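Local coordinates for mannan endo-1,4-beta-mannosidase (Bacillus subtilis, PDB 3CBW), which cleaves internal beta-1,4-mannosidic linkages in mannan, galactomannan and glucomannan, serving the breakdown of glucomannan as a secreted beta-mannanase of glycosyl hydrolase family 26, at residues V41-F46 and S69-G74; P270-E275 and T301-A306; I155-Q160 and D213-D218; P168-P173 and H219-Y224; L82-I87 and F120-F125. The protein carries 3 engineered substitutions. All blocks are in the same frame, centred on the assembly; numbering follows the deposited sequence.

Interaction 1: V41-F46 and S69-G74; sequences VLSGAF and SPAIYG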
# COMPACT_ATOMS: atom_id res chain seq x y z
N VAL A 41 -12.69 3.34 9.98
CA VAL A 41 -11.27 3.11 9.70
C VAL A 41 -11.08 1.61 9.56
O VAL A 41 -11.24 0.87 10.53
CB VAL A 41 -10.35 3.63 10.84
CG1 VAL A 41 -8.89 3.41 10.47
CG2 VAL A 41 -10.58 5.09 11.13
N LEU A 42 -10.74 1.16 8.35
CA LEU A 42 -10.48 -0.26 8.15
C LEU A 42 -9.19 -0.67 8.85
O LEU A 42 -8.17 -0.00 8.73
CB LEU A 42 -10.37 -0.61 6.67
CG LEU A 42 -11.67 -0.97 5.95
CD1 LEU A 42 -12.59 0.22 5.88
CD2 LEU A 42 -11.38 -1.48 4.56
N SER A 43 -9.23 -1.79 9.57
CA SER A 43 -8.01 -2.41 10.06
C SER A 43 -7.28 -3.12 8.92
O SER A 43 -7.87 -3.44 7.88
CB SER A 43 -8.35 -3.39 11.18
OG SER A 43 -9.24 -4.37 10.68
N GLY A 44 -6.00 -3.38 9.13
CA GLY A 44 -5.19 -3.98 8.10
C GLY A 44 -3.95 -4.58 8.69
O GLY A 44 -3.43 -4.11 9.71
N ALA A 45 -3.46 -5.62 8.02
CA ALA A 45 -2.21 -6.25 8.40
C ALA A 45 -1.47 -6.76 7.19
O ALA A 45 -2.08 -7.23 6.24
CB ALA A 45 -2.48 -7.41 9.34
N PHE A 46 -0.15 -6.66 7.23
CA PHE A 46 0.72 -7.25 6.23
C PHE A 46 0.87 -8.74 6.50
O PHE A 46 1.20 -9.15 7.61
CB PHE A 46 2.09 -6.58 6.29
CG PHE A 46 3.06 -7.07 5.26
CD1 PHE A 46 2.73 -7.06 3.90
CD2 PHE A 46 4.32 -7.53 5.63
CE1 PHE A 46 3.64 -7.49 2.93
CE2 PHE A 46 5.24 -7.96 4.67
CZ PHE A 46 4.89 -7.93 3.32
N SER A 69 -10.65 -10.05 12.69
CA SER A 69 -9.62 -10.15 11.65
C SER A 69 -9.45 -8.81 10.94
O SER A 69 -10.41 -8.06 10.82
CB SER A 69 -9.99 -11.22 10.62
OG SER A 69 -10.12 -12.49 11.22
N PRO A 70 -8.23 -8.52 10.44
CA PRO A 70 -8.04 -7.25 9.73
C PRO A 70 -8.92 -7.17 8.48
O PRO A 70 -9.08 -8.16 7.75
CB PRO A 70 -6.55 -7.28 9.33
CG PRO A 70 -6.13 -8.72 9.42
CD PRO A 70 -6.99 -9.32 10.50
N ALA A 71 -9.51 -6.00 8.24
CA ALA A 71 -10.28 -5.80 7.02
C ALA A 71 -9.42 -5.93 5.76
O ALA A 71 -9.86 -6.49 4.76
CB ALA A 71 -11.02 -4.47 7.05
N ILE A 72 -8.19 -5.40 5.82
CA ILE A 72 -7.27 -5.43 4.70
C ILE A 72 -6.12 -6.39 4.99
O ILE A 72 -5.58 -6.41 6.10
CB ILE A 72 -6.71 -4.01 4.45
CG1 ILE A 72 -7.85 -3.08 4.03
CG2 ILE A 72 -5.58 -4.04 3.40
CD1 ILE A 72 -7.49 -1.62 4.11
N TYR A 73 -5.78 -7.22 4.00
CA TYR A 73 -4.65 -8.13 4.15
C TYR A 73 -3.67 -7.90 3.02
O TYR A 73 -4.06 -7.89 1.85
CB TYR A 73 -5.11 -9.58 4.21
CG TYR A 73 -4.19 -10.47 5.00
CD1 TYR A 73 -3.90 -10.20 6.33
CD2 TYR A 73 -3.63 -11.62 4.43
CE1 TYR A 73 -3.06 -11.03 7.08
CE2 TYR A 73 -2.79 -12.47 5.18
CZ TYR A 73 -2.53 -12.17 6.50
OH TYR A 73 -1.73 -13.00 7.27
N GLY A 74 -2.41 -7.70 3.39
CA GLY A 74 -1.40 -7.34 2.42
C GLY A 74 -0.47 -8.47 2.02
O GLY A 74 -0.13 -9.33 2.84
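Three groups grip Ser43 OG: the amide N of Ala71, which donates to it over 2.9 Å, OD1 of Asn330 and, more weakly, the carbonyl of Leu329. With chi1 at 59° the hydroxyl stands between its own backbone N and carbonyl carbon, a crowded place that a small serine tolerates. Beyond it the backbones pair in parallel: Ile72 N donates to Ser43 O, Ala45 N to Ile72 O at 3.0 Å, and Gly74 N to Ala45 O. These are the first two strands of the (beta/alpha)8 barrel, linked by a beta-alpha-beta crossover through helix 57-66. Beside Ile72, Gly44 suits its site because even a methyl would crowd Ile72 CB. On the other face Ala45 CB meets Pro70 CG at 3.9 Å, its small size fitting beneath Glu58 and Ile62 of that helix. Leu42 crosses Ile72 nearly at right angles, CD2 lying 3.9 Å from Ile72 CG1. At the far end the Phe46 ring stacks on Trp307, which by similarity binds substrate.

Interaction 2: P270-E275 and T301-A306; sequences PFAFTE and TIYFLA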
# COMPACT_ATOMS: atom_id res chain seq x y z
N PRO A 270 -8.75 10.45 -0.60
CA PRO A 270 -8.85 9.76 0.68
C PRO A 270 -7.45 9.44 1.21
O PRO A 270 -6.53 9.15 0.43
CB PRO A 270 -9.63 8.48 0.34
CG PRO A 270 -10.46 8.88 -0.82
CD PRO A 270 -9.55 9.78 -1.64
N PHE A 271 -7.31 9.49 2.54
CA PHE A 271 -6.04 9.34 3.23
C PHE A 271 -6.02 8.06 4.08
O PHE A 271 -7.02 7.73 4.72
CB PHE A 271 -5.82 10.56 4.16
CG PHE A 271 -4.62 10.43 5.04
CD1 PHE A 271 -3.37 10.88 4.62
CD2 PHE A 271 -4.71 9.81 6.29
CE1 PHE A 271 -2.26 10.71 5.43
CE2 PHE A 271 -3.61 9.63 7.09
CZ PHE A 271 -2.39 10.08 6.68
N ALA A 272 -4.89 7.37 4.08
CA ALA A 272 -4.72 6.18 4.91
C ALA A 272 -3.34 6.13 5.54
O ALA A 272 -2.40 6.77 5.05
CB ALA A 272 -4.94 4.93 4.07
N PHE A 273 -3.23 5.40 6.64
CA PHE A 273 -1.92 5.01 7.17
C PHE A 273 -1.52 3.70 6.51
O PHE A 273 -1.93 2.61 6.92
CB PHE A 273 -1.94 4.90 8.70
CG PHE A 273 -1.85 6.25 9.36
CD1 PHE A 273 -0.65 6.96 9.30
CD2 PHE A 273 -2.94 6.84 9.96
CE1 PHE A 273 -0.54 8.23 9.86
CE2 PHE A 273 -2.83 8.11 10.54
CZ PHE A 273 -1.63 8.80 10.47
N THR A 274 -0.79 3.84 5.41
CA THR A 274 -0.57 2.76 4.47
C THR A 274 0.42 1.71 4.98
O THR A 274 0.44 0.60 4.46
CB THR A 274 -0.16 3.34 3.11
OG1 THR A 274 0.81 4.36 3.31
CG2 THR A 274 -1.37 3.95 2.43
N GLU A 275 1.24 2.08 5.97
CA GLU A 275 2.03 1.15 6.81
C GLU A 275 2.11 1.77 8.18
O GLU A 275 2.21 3.00 8.31
CB GLU A 275 3.46 0.98 6.34
CG GLU A 275 3.60 0.18 5.10
CD GLU A 275 5.03 -0.30 4.82
OE1 GLU A 275 5.88 -0.41 5.73
OE2 GLU A 275 5.31 -0.58 3.66
N THR A 301 -8.54 9.54 8.15
CA THR A 301 -7.96 8.22 7.91
C THR A 301 -9.04 7.19 7.57
O THR A 301 -10.00 7.01 8.33
CB THR A 301 -7.20 7.72 9.15
OG1 THR A 301 -6.16 8.64 9.46
CG2 THR A 301 -6.59 6.36 8.91
N ILE A 302 -8.88 6.51 6.45
CA ILE A 302 -9.83 5.46 6.05
C ILE A 302 -9.36 4.04 6.33
O ILE A 302 -10.18 3.13 6.35
CB ILE A 302 -10.28 5.60 4.57
CG1 ILE A 302 -9.12 5.39 3.60
CG2 ILE A 302 -11.00 6.94 4.36
CD1 ILE A 302 -9.57 5.11 2.17
N TYR A 303 -8.06 3.83 6.53
CA TYR A 303 -7.54 2.52 6.90
C TYR A 303 -6.16 2.65 7.49
O TYR A 303 -5.49 3.66 7.32
CB TYR A 303 -7.56 1.53 5.73
CG TYR A 303 -6.46 1.57 4.67
CD1 TYR A 303 -5.21 1.00 4.91
CD2 TYR A 303 -6.74 2.01 3.38
CE1 TYR A 303 -4.23 0.95 3.90
CE2 TYR A 303 -5.77 1.96 2.38
CZ TYR A 303 -4.53 1.43 2.64
OH TYR A 303 -3.60 1.36 1.64
N PHE A 304 -5.76 1.61 8.22
CA PHE A 304 -4.35 1.43 8.59
C PHE A 304 -3.91 0.03 8.20
O PHE A 304 -4.74 -0.89 8.15
CB PHE A 304 -4.11 1.69 10.08
CG PHE A 304 -4.76 0.68 11.00
CD1 PHE A 304 -4.12 -0.52 11.30
CD2 PHE A 304 -6.00 0.94 11.56
CE1 PHE A 304 -4.72 -1.45 12.14
CE2 PHE A 304 -6.61 0.02 12.40
CZ PHE A 304 -5.97 -1.17 12.70
N LEU A 305 -2.61 -0.13 7.93
CA LEU A 305 -2.05 -1.44 7.64
C LEU A 305 -0.83 -1.63 8.51
O LEU A 305 0.23 -1.06 8.25
CB LEU A 305 -1.68 -1.58 6.15
CG LEU A 305 -1.16 -2.97 5.74
CD1 LEU A 305 -2.26 -3.76 5.10
CD2 LEU A 305 0.05 -2.90 4.79
N ALA A 306 -1.01 -2.37 9.59
CA ALA A 306 0.10 -2.64 10.49
C ALA A 306 0.98 -3.71 9.89
O ALA A 306 0.49 -4.64 9.25
CB ALA A 306 -0.41 -3.06 11.86
O HOH W 1 -1.37 0.09 2.42
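Tyr303 lays one ring face over Ala272, whose CB sits 3.5 Å from the Tyr303 ring centroid and 14° off the normal, a CH-pi contact well suited to alanine's small methyl. The crowded torsion of Tyr303, chi1 80°, turns the ring there. Tyr303 OH donates to a water in the ring plane, 2.7 Å away, and the water donates to Thr274 O. An alanine in place of Tyr303 takes away ring and hydroxyl, and would probably loosen the packing on Ala272 and the water's hold between the strands. The two parallel strands, the last pair of the eight-stranded barrel, are joined by a crossover through helix 287-297; Ile302 N to Phe271 O, at 2.8 Å, is the shortest of their three backbone hydrogen bonds, all nearly along the C=O axis. Thr301 OG1, bonded to Tyr298 O, also meets the edge of the Phe271 ring, 3.6 Å from CE2. The chain turns a corner at Glu275, by similarity the nucleophile, its OE1 held by Tyr251 OH.

Interaction 3: I155-Q160 and D213-D218; sequences IADGLQ and DTRGLD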
# COMPACT_ATOMS: atom_id res chain seq x y z
N ILE A 155 4.39 -9.19 -12.77
CA ILE A 155 3.47 -8.58 -11.80
C ILE A 155 2.06 -8.51 -12.40
O ILE A 155 1.08 -8.92 -11.77
CB ILE A 155 3.96 -7.18 -11.35
CG1 ILE A 155 5.22 -7.33 -10.48
CG2 ILE A 155 2.86 -6.44 -10.58
CD1 ILE A 155 6.06 -6.07 -10.42
N ALA A 156 1.98 -8.01 -13.64
CA ALA A 156 0.69 -7.88 -14.31
C ALA A 156 0.02 -9.23 -14.52
O ALA A 156 -1.19 -9.35 -14.36
CB ALA A 156 0.83 -7.16 -15.63
N ASP A 157 0.81 -10.26 -14.84
CA ASP A 157 0.25 -11.62 -14.98
C ASP A 157 -0.41 -12.03 -13.67
O ASP A 157 -1.49 -12.62 -13.65
CB ASP A 157 1.33 -12.63 -15.35
CG ASP A 157 1.88 -12.46 -16.77
OD1 ASP A 157 1.33 -11.69 -17.58
OD2 ASP A 157 2.89 -13.14 -17.06
N GLY A 158 0.25 -11.73 -12.55
CA GLY A 158 -0.33 -12.03 -11.24
C GLY A 158 -1.59 -11.23 -10.98
O GLY A 158 -2.59 -11.77 -10.54
N LEU A 159 -1.54 -9.93 -11.26
CA LEU A 159 -2.71 -9.08 -11.02
C LEU A 159 -3.92 -9.51 -11.85
O LEU A 159 -5.07 -9.45 -11.39
CB LEU A 159 -2.38 -7.60 -11.23
CG LEU A 159 -1.34 -7.04 -10.25
CD1 LEU A 159 -0.95 -5.64 -10.65
CD2 LEU A 159 -1.83 -7.06 -8.83
N GLN A 160 -3.67 -10.00 -13.06
CA GLN A 160 -4.75 -10.45 -13.93
C GLN A 160 -5.55 -11.58 -13.29
O GLN A 160 -6.76 -11.65 -13.48
CB GLN A 160 -4.15 -10.94 -15.26
CG GLN A 160 -5.16 -11.44 -16.26
CD GLN A 160 -6.00 -10.33 -16.81
OE1 GLN A 160 -5.49 -9.28 -17.20
NE2 GLN A 160 -7.31 -10.56 -16.85
N ASP A 213 -3.02 0.58 -19.19
CA ASP A 213 -3.22 0.63 -20.64
C ASP A 213 -2.64 -0.60 -21.33
O ASP A 213 -3.37 -1.34 -21.98
CB ASP A 213 -2.66 1.93 -21.19
CG ASP A 213 -3.39 3.14 -20.65
OD1 ASP A 213 -4.62 3.05 -20.43
OD2 ASP A 213 -2.73 4.18 -20.44
N THR A 214 -1.36 -0.86 -21.16
CA THR A 214 -0.74 -2.03 -21.80
C THR A 214 -1.42 -3.32 -21.37
O THR A 214 -1.67 -4.21 -22.19
CB THR A 214 0.77 -2.10 -21.51
OG1 THR A 214 1.38 -0.86 -21.88
CG2 THR A 214 1.45 -3.27 -22.24
N ARG A 215 -1.75 -3.42 -20.08
CA ARG A 215 -2.24 -4.67 -19.52
C ARG A 215 -3.72 -4.67 -19.18
O ARG A 215 -4.27 -5.70 -18.78
CB ARG A 215 -1.37 -5.08 -18.33
CG ARG A 215 0.10 -5.32 -18.72
CD ARG A 215 0.27 -6.50 -19.73
NE ARG A 215 -0.36 -7.68 -19.15
CZ ARG A 215 0.28 -8.73 -18.62
NH1 ARG A 215 1.60 -8.82 -18.67
NH2 ARG A 215 -0.41 -9.69 -18.05
N GLY A 216 -4.39 -3.53 -19.33
CA GLY A 216 -5.84 -3.44 -19.17
C GLY A 216 -6.36 -3.80 -17.79
O GLY A 216 -7.49 -4.27 -17.64
N LEU A 217 -5.55 -3.55 -16.76
CA LEU A 217 -5.92 -3.97 -15.41
C LEU A 217 -6.91 -3.00 -14.77
O LEU A 217 -6.55 -1.88 -14.42
CB LEU A 217 -4.67 -4.19 -14.54
CG LEU A 217 -3.74 -5.29 -15.05
CD1 LEU A 217 -2.42 -5.25 -14.32
CD2 LEU A 217 -4.32 -6.70 -14.93
N ASP A 218 -8.16 -3.44 -14.63
CA ASP A 218 -9.29 -2.57 -14.30
C ASP A 218 -9.82 -2.74 -12.88
O ASP A 218 -10.88 -2.21 -12.55
CB ASP A 218 -10.41 -2.76 -15.35
CG ASP A 218 -10.02 -2.25 -16.73
OD1 ASP A 218 -9.20 -1.31 -16.81
OD2 ASP A 218 -10.56 -2.78 -17.72
O HOH W 2 -3.09 -8.19 -18.09
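At the tight side of this contact the methyl of Ala156 presses against the middle of the Arg215 guanidinium face, with CB 3.4 Å from CZ. The small alanine suits this place, letting the flat group lie close to helix 143-163. Bends at chi2 (-63°) and chi3 (-55°) curl the arginine chain over this methyl. Beside it Leu217 CD1 fits against Leu159 CB at 3.9 Å, the two leucines crossing at about a right angle, with Met211 of helix 194-214 adding to the apolar patch. Gly216, whose phi is positive (62°), lets the chain leave that helix and return Leu217 to the interface.

Toward solvent the packing gives way to polar links. Exposed Asp157 forms a salt bridge through one oxygen: Arg215 NH2 reaches OD1 at 2.7 Å, in the guanidinium plane and on the anti lone pair, while the bond from NH1 to OD1 is weak. Also at the guanidinium edge, a water accepts from Arg215 NE at 3.0 Å and donates to Arg215 O and Gln160 OE1; Gln160 NE2 turns to Asn164. The positive charge next to Asp157 would probably help keep that carboxylate ionised, although nearby solvent is likely to screen the attraction.

Interaction 4: P168-P173 and H219-Y224; sequences PVLFRP and HLIWVY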
# COMPACT_ATOMS: atom_id res chain seq x y z
N PRO A 168 -11.18 -6.31 -6.26
CA PRO A 168 -10.49 -5.02 -6.18
C PRO A 168 -9.20 -5.18 -5.37
O PRO A 168 -9.18 -5.93 -4.39
CB PRO A 168 -11.48 -4.15 -5.41
CG PRO A 168 -12.27 -5.10 -4.59
CD PRO A 168 -12.39 -6.34 -5.42
N VAL A 169 -8.17 -4.44 -5.76
CA VAL A 169 -6.87 -4.52 -5.09
C VAL A 169 -6.36 -3.12 -4.79
O VAL A 169 -6.31 -2.27 -5.68
CB VAL A 169 -5.82 -5.21 -6.01
CG1 VAL A 169 -4.41 -5.16 -5.42
CG2 VAL A 169 -6.23 -6.64 -6.31
N LEU A 170 -5.97 -2.91 -3.54
CA LEU A 170 -5.25 -1.70 -3.16
C LEU A 170 -3.80 -1.91 -3.61
O LEU A 170 -3.07 -2.71 -3.04
CB LEU A 170 -5.32 -1.52 -1.65
CG LEU A 170 -6.71 -1.25 -1.07
CD1 LEU A 170 -6.74 -1.40 0.45
CD2 LEU A 170 -7.21 0.14 -1.48
N PHE A 171 -3.41 -1.19 -4.67
CA PHE A 171 -2.10 -1.41 -5.31
C PHE A 171 -1.21 -0.24 -4.95
O PHE A 171 -1.51 0.91 -5.28
CB PHE A 171 -2.28 -1.53 -6.82
CG PHE A 171 -1.02 -1.85 -7.56
CD1 PHE A 171 -0.33 -3.03 -7.31
CD2 PHE A 171 -0.54 -0.99 -8.55
CE1 PHE A 171 0.83 -3.34 -8.00
CE2 PHE A 171 0.61 -1.31 -9.26
CZ PHE A 171 1.31 -2.48 -8.99
N ARG A 172 -0.12 -0.55 -4.24
CA ARG A 172 0.70 0.49 -3.64
C ARG A 172 2.15 0.33 -4.10
O ARG A 172 2.97 -0.20 -3.37
CB ARG A 172 0.58 0.39 -2.11
CG ARG A 172 1.33 1.47 -1.34
CD ARG A 172 1.04 1.35 0.15
NE ARG A 172 1.57 0.13 0.76
CZ ARG A 172 2.70 0.04 1.45
NH1 ARG A 172 3.47 1.10 1.63
NH2 ARG A 172 3.06 -1.12 1.95
N PRO A 173 2.47 0.80 -5.32
CA PRO A 173 3.81 0.66 -5.88
C PRO A 173 4.72 1.83 -5.47
O PRO A 173 4.25 2.93 -5.19
CB PRO A 173 3.56 0.74 -7.37
CG PRO A 173 2.43 1.74 -7.49
CD PRO A 173 1.55 1.47 -6.27
N HIS A 219 -9.05 -3.42 -12.03
CA HIS A 219 -9.45 -3.73 -10.66
C HIS A 219 -8.50 -3.08 -9.65
O HIS A 219 -8.56 -3.41 -8.47
CB HIS A 219 -9.48 -5.25 -10.47
CG HIS A 219 -8.14 -5.90 -10.62
ND1 HIS A 219 -7.24 -5.53 -11.60
CD2 HIS A 219 -7.53 -6.86 -9.89
CE1 HIS A 219 -6.14 -6.26 -11.48
NE2 HIS A 219 -6.30 -7.08 -10.45
N LEU A 220 -7.65 -2.16 -10.10
CA LEU A 220 -6.64 -1.56 -9.23
C LEU A 220 -7.05 -0.20 -8.70
O LEU A 220 -7.57 0.65 -9.43
CB LEU A 220 -5.30 -1.41 -9.96
CG LEU A 220 -4.72 -2.68 -10.60
CD1 LEU A 220 -3.40 -2.40 -11.28
CD2 LEU A 220 -4.57 -3.79 -9.55
N ILE A 221 -6.81 -0.03 -7.41
CA ILE A 221 -6.97 1.25 -6.71
C ILE A 221 -5.56 1.68 -6.35
O ILE A 221 -4.84 0.96 -5.65
CB ILE A 221 -7.86 1.06 -5.46
CG1 ILE A 221 -9.29 0.70 -5.88
CG2 ILE A 221 -7.84 2.31 -4.58
CD1 ILE A 221 -10.22 0.34 -4.73
N TRP A 222 -5.15 2.83 -6.86
CA TRP A 222 -3.75 3.26 -6.84
C TRP A 222 -3.41 4.06 -5.59
O TRP A 222 -4.07 5.08 -5.31
CB TRP A 222 -3.46 4.07 -8.11
CG TRP A 222 -3.46 3.17 -9.31
CD1 TRP A 222 -4.55 2.70 -9.98
CD2 TRP A 222 -2.31 2.59 -9.93
NE1 TRP A 222 -4.15 1.87 -11.00
CE2 TRP A 222 -2.78 1.78 -10.99
CE3 TRP A 222 -0.94 2.69 -9.71
CZ2 TRP A 222 -1.92 1.08 -11.83
CZ3 TRP A 222 -0.08 1.99 -10.55
CH2 TRP A 222 -0.57 1.18 -11.58
N VAL A 223 -2.38 3.62 -4.87
CA VAL A 223 -2.04 4.21 -3.56
C VAL A 223 -0.65 4.85 -3.61
O VAL A 223 0.32 4.19 -3.99
CB VAL A 223 -2.11 3.14 -2.44
CG1 VAL A 223 -1.86 3.74 -1.06
CG2 VAL A 223 -3.47 2.40 -2.47
N TYR A 224 -0.57 6.12 -3.20
CA TYR A 224 0.68 6.90 -3.15
C TYR A 224 1.07 7.04 -1.69
O TYR A 224 0.31 7.62 -0.92
CB TYR A 224 0.40 8.27 -3.77
CG TYR A 224 1.45 9.33 -3.54
CD1 TYR A 224 2.64 9.34 -4.27
CD2 TYR A 224 1.25 10.35 -2.61
CE1 TYR A 224 3.61 10.31 -4.07
CE2 TYR A 224 2.23 11.33 -2.40
CZ TYR A 224 3.39 11.30 -3.14
OH TYR A 224 4.36 12.25 -2.96
O HOH W 3 3.01 4.34 -3.12
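Pro168 directs its CA-H at His219 O, the same carbonyl that takes the amide of Val169, N to O 2.9 Å. Val169 CG2 then lies alongside the His219 ring, 3.8 Å from CD2. Leu170 turns to the barrel interior and runs beside Ile221, Leu170 CD2 meeting Ile221 CG2, branched side chains suited to the core. Phe171 faces outward: its N donates to Ile221 O at 2.8 Å and its O accepts from Val223 N. With CG anti to the backbone N (chi1 -176°), its ring drives its edge at the six-membered ring of Trp222, a T-shaped pair with centroids 5.0 Å apart and planes at 89°. An alanine replacing Trp222 removes the face that the Phe171 edge meets, and would probably loosen the packing against Pro173 and helix 194-214. Arg172 crosses Val223 obliquely, Arg172 CB to Val223 CB 3.9 Å, with CG and CD near Val223 CG1, before bending at chi3. Pro173 CG touches Trp222 CZ3, and a water donates to Pro173 O and Val223 O. Buried Arg172 uses NE for Gln110, NH1 for Asp249 and NH2 for Glu275; its charge would probably stabilise the carboxylate form of Glu275, by similarity the nucleophile.

Interaction 5: L82-I87 and F120-F125; sequences LETANI and FQSGHF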
# COMPACT_ATOMS: atom_id res chain seq x y z
N LEU A 82 16.84 -10.64 -3.44
CA LEU A 82 17.35 -11.90 -3.98
C LEU A 82 18.25 -11.67 -5.18
O LEU A 82 17.93 -10.87 -6.06
CB LEU A 82 16.21 -12.84 -4.37
CG LEU A 82 15.30 -13.39 -3.26
CD1 LEU A 82 14.14 -14.12 -3.90
CD2 LEU A 82 16.06 -14.31 -2.33
N GLU A 83 19.38 -12.37 -5.20
CA GLU A 83 20.20 -12.43 -6.40
C GLU A 83 19.74 -13.64 -7.19
O GLU A 83 19.83 -14.77 -6.72
CB GLU A 83 21.68 -12.56 -6.05
CG GLU A 83 22.30 -11.28 -5.48
CD GLU A 83 22.48 -10.19 -6.52
OE1 GLU A 83 22.87 -10.51 -7.67
OE2 GLU A 83 22.23 -9.01 -6.19
N THR A 84 19.25 -13.40 -8.40
CA THR A 84 18.56 -14.43 -9.16
C THR A 84 19.09 -14.46 -10.59
O THR A 84 19.71 -13.49 -11.05
CB THR A 84 17.03 -14.18 -9.18
OG1 THR A 84 16.77 -12.85 -9.66
CG2 THR A 84 16.43 -14.34 -7.79
N ALA A 85 18.85 -15.56 -11.29
CA ALA A 85 19.31 -15.74 -12.67
C ALA A 85 18.68 -14.70 -13.61
O ALA A 85 19.37 -14.12 -14.46
CB ALA A 85 19.01 -17.16 -13.16
N ASN A 86 17.39 -14.47 -13.43
CA ASN A 86 16.66 -13.45 -14.16
C ASN A 86 16.04 -12.53 -13.12
O ASN A 86 15.56 -13.00 -12.09
CB ASN A 86 15.57 -14.07 -15.05
CG ASN A 86 16.15 -14.94 -16.16
OD1 ASN A 86 17.08 -14.53 -16.86
ND2 ASN A 86 15.59 -16.13 -16.34
N ILE A 87 16.08 -11.23 -13.37
CA ILE A 87 15.56 -10.27 -12.38
C ILE A 87 14.11 -10.54 -11.98
O ILE A 87 13.75 -10.40 -10.81
CB ILE A 87 15.77 -8.80 -12.84
CG1 ILE A 87 15.52 -7.85 -11.67
CG2 ILE A 87 14.92 -8.46 -14.09
CD1 ILE A 87 16.05 -6.47 -11.90
N PHE A 120 20.76 -3.08 -12.05
CA PHE A 120 21.62 -4.24 -11.82
C PHE A 120 21.02 -5.48 -12.46
O PHE A 120 19.85 -5.51 -12.83
CB PHE A 120 21.79 -4.49 -10.32
CG PHE A 120 22.57 -3.42 -9.62
CD1 PHE A 120 23.95 -3.55 -9.44
CD2 PHE A 120 21.94 -2.28 -9.13
CE1 PHE A 120 24.68 -2.56 -8.79
CE2 PHE A 120 22.65 -1.28 -8.48
CZ PHE A 120 24.04 -1.42 -8.31
N GLN A 121 21.83 -6.53 -12.58
CA GLN A 121 21.37 -7.78 -13.16
C GLN A 121 20.19 -8.36 -12.37
O GLN A 121 19.25 -8.91 -12.95
CB GLN A 121 22.54 -8.77 -13.22
CG GLN A 121 22.17 -10.14 -13.78
CD GLN A 121 21.58 -11.07 -12.74
OE1 GLN A 121 21.90 -10.99 -11.54
NE2 GLN A 121 20.70 -11.97 -13.18
N SER A 122 20.26 -8.26 -11.04
CA SER A 122 19.16 -8.66 -10.17
C SER A 122 19.40 -8.08 -8.79
O SER A 122 20.43 -7.45 -8.55
CB SER A 122 19.02 -10.19 -10.11
OG SER A 122 20.10 -10.77 -9.40
N GLY A 123 18.43 -8.27 -7.90
CA GLY A 123 18.54 -7.86 -6.50
C GLY A 123 18.81 -6.38 -6.34
O GLY A 123 18.30 -5.55 -7.09
N HIS A 124 19.60 -6.05 -5.32
CA HIS A 124 20.06 -4.67 -5.08
C HIS A 124 18.94 -3.66 -4.83
O HIS A 124 19.10 -2.48 -5.13
CB HIS A 124 20.93 -4.19 -6.25
CG HIS A 124 22.24 -4.92 -6.37
ND1 HIS A 124 22.36 -6.12 -7.03
CD2 HIS A 124 23.47 -4.62 -5.89
CE1 HIS A 124 23.62 -6.52 -6.98
NE2 HIS A 124 24.31 -5.64 -6.28
N PHE A 125 17.84 -4.11 -4.22
CA PHE A 125 16.66 -3.24 -4.03
C PHE A 125 16.91 -1.97 -3.22
O PHE A 125 16.18 -0.98 -3.38
CB PHE A 125 15.45 -4.03 -3.50
CG PHE A 125 15.50 -4.38 -2.03
CD1 PHE A 125 14.34 -4.30 -1.28
CD2 PHE A 125 16.65 -4.86 -1.41
CE1 PHE A 125 14.33 -4.64 0.06
CE2 PHE A 125 16.65 -5.18 -0.04
CZ PHE A 125 15.49 -5.08 0.68
O HOH W 4 16.22 -10.32 -8.20
O HOH W 5 20.61 -8.12 -3.61
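Phe120 and His124 lie face against face, Phe120 CD1 standing over the centre of the imidazole, while His124 points ND1 straight at Ser122 O, 2.8 Å away and in the ring plane. Glu83 comes obliquely to the same ring, its carboxylate turned 89° to it and OE2 3.0 Å from His124 CE1; its link to the backbone is a water that accepts from His124 N and donates to Glu83 OE2. A further flat group, the Gln121 amide, is swung over by a bend at chi2 (-84°), so that NE2 donates to Thr84 O at 2.8 Å within the amide plane. Thr84 N donates to Ser122 OG at 2.9 Å, a nearly straight bond suited to a short hydroxyl. Gly123 has a positive phi, and any CB would collide with Leu82 O and Glu83 OE2. Its N donates to a second water, which donates to Leu82 O and Thr84 OG1. Buried Ile87 sets CB 3.5 Å from Gln121 O and reaches Met151 of helix 143-163. Two irregular loops, following strands 72-79 and 108-114, are laced together at the C-terminal end of the barrel strands, the end that carries the active site in TIM-barrel enzymes.

From the N terminus, interaction 1 closes the first beta-alpha-beta unit, around helix 57-66. Interaction 5 follows in series, joining the loops after strands 72-79 and 108-114, about 31 Å between centres from interaction 1. Interactions 3 and 4 cross: 155-160 and 168-173 come first, then their partners 213-218 and 219-224 in the same order, so a contact between helix 143-163 and the loop after helix 194-214, outside the barrel, overlies a strand contact within it, with Leu159 touching Phe171 and Leu220. Interaction 2 closes last, around helix 287-297. Its strand 301-306 pairs with strand 41-49 of interaction 1, completing the barrel, and its Glu275 meets Arg172 of interaction 4 across the interior.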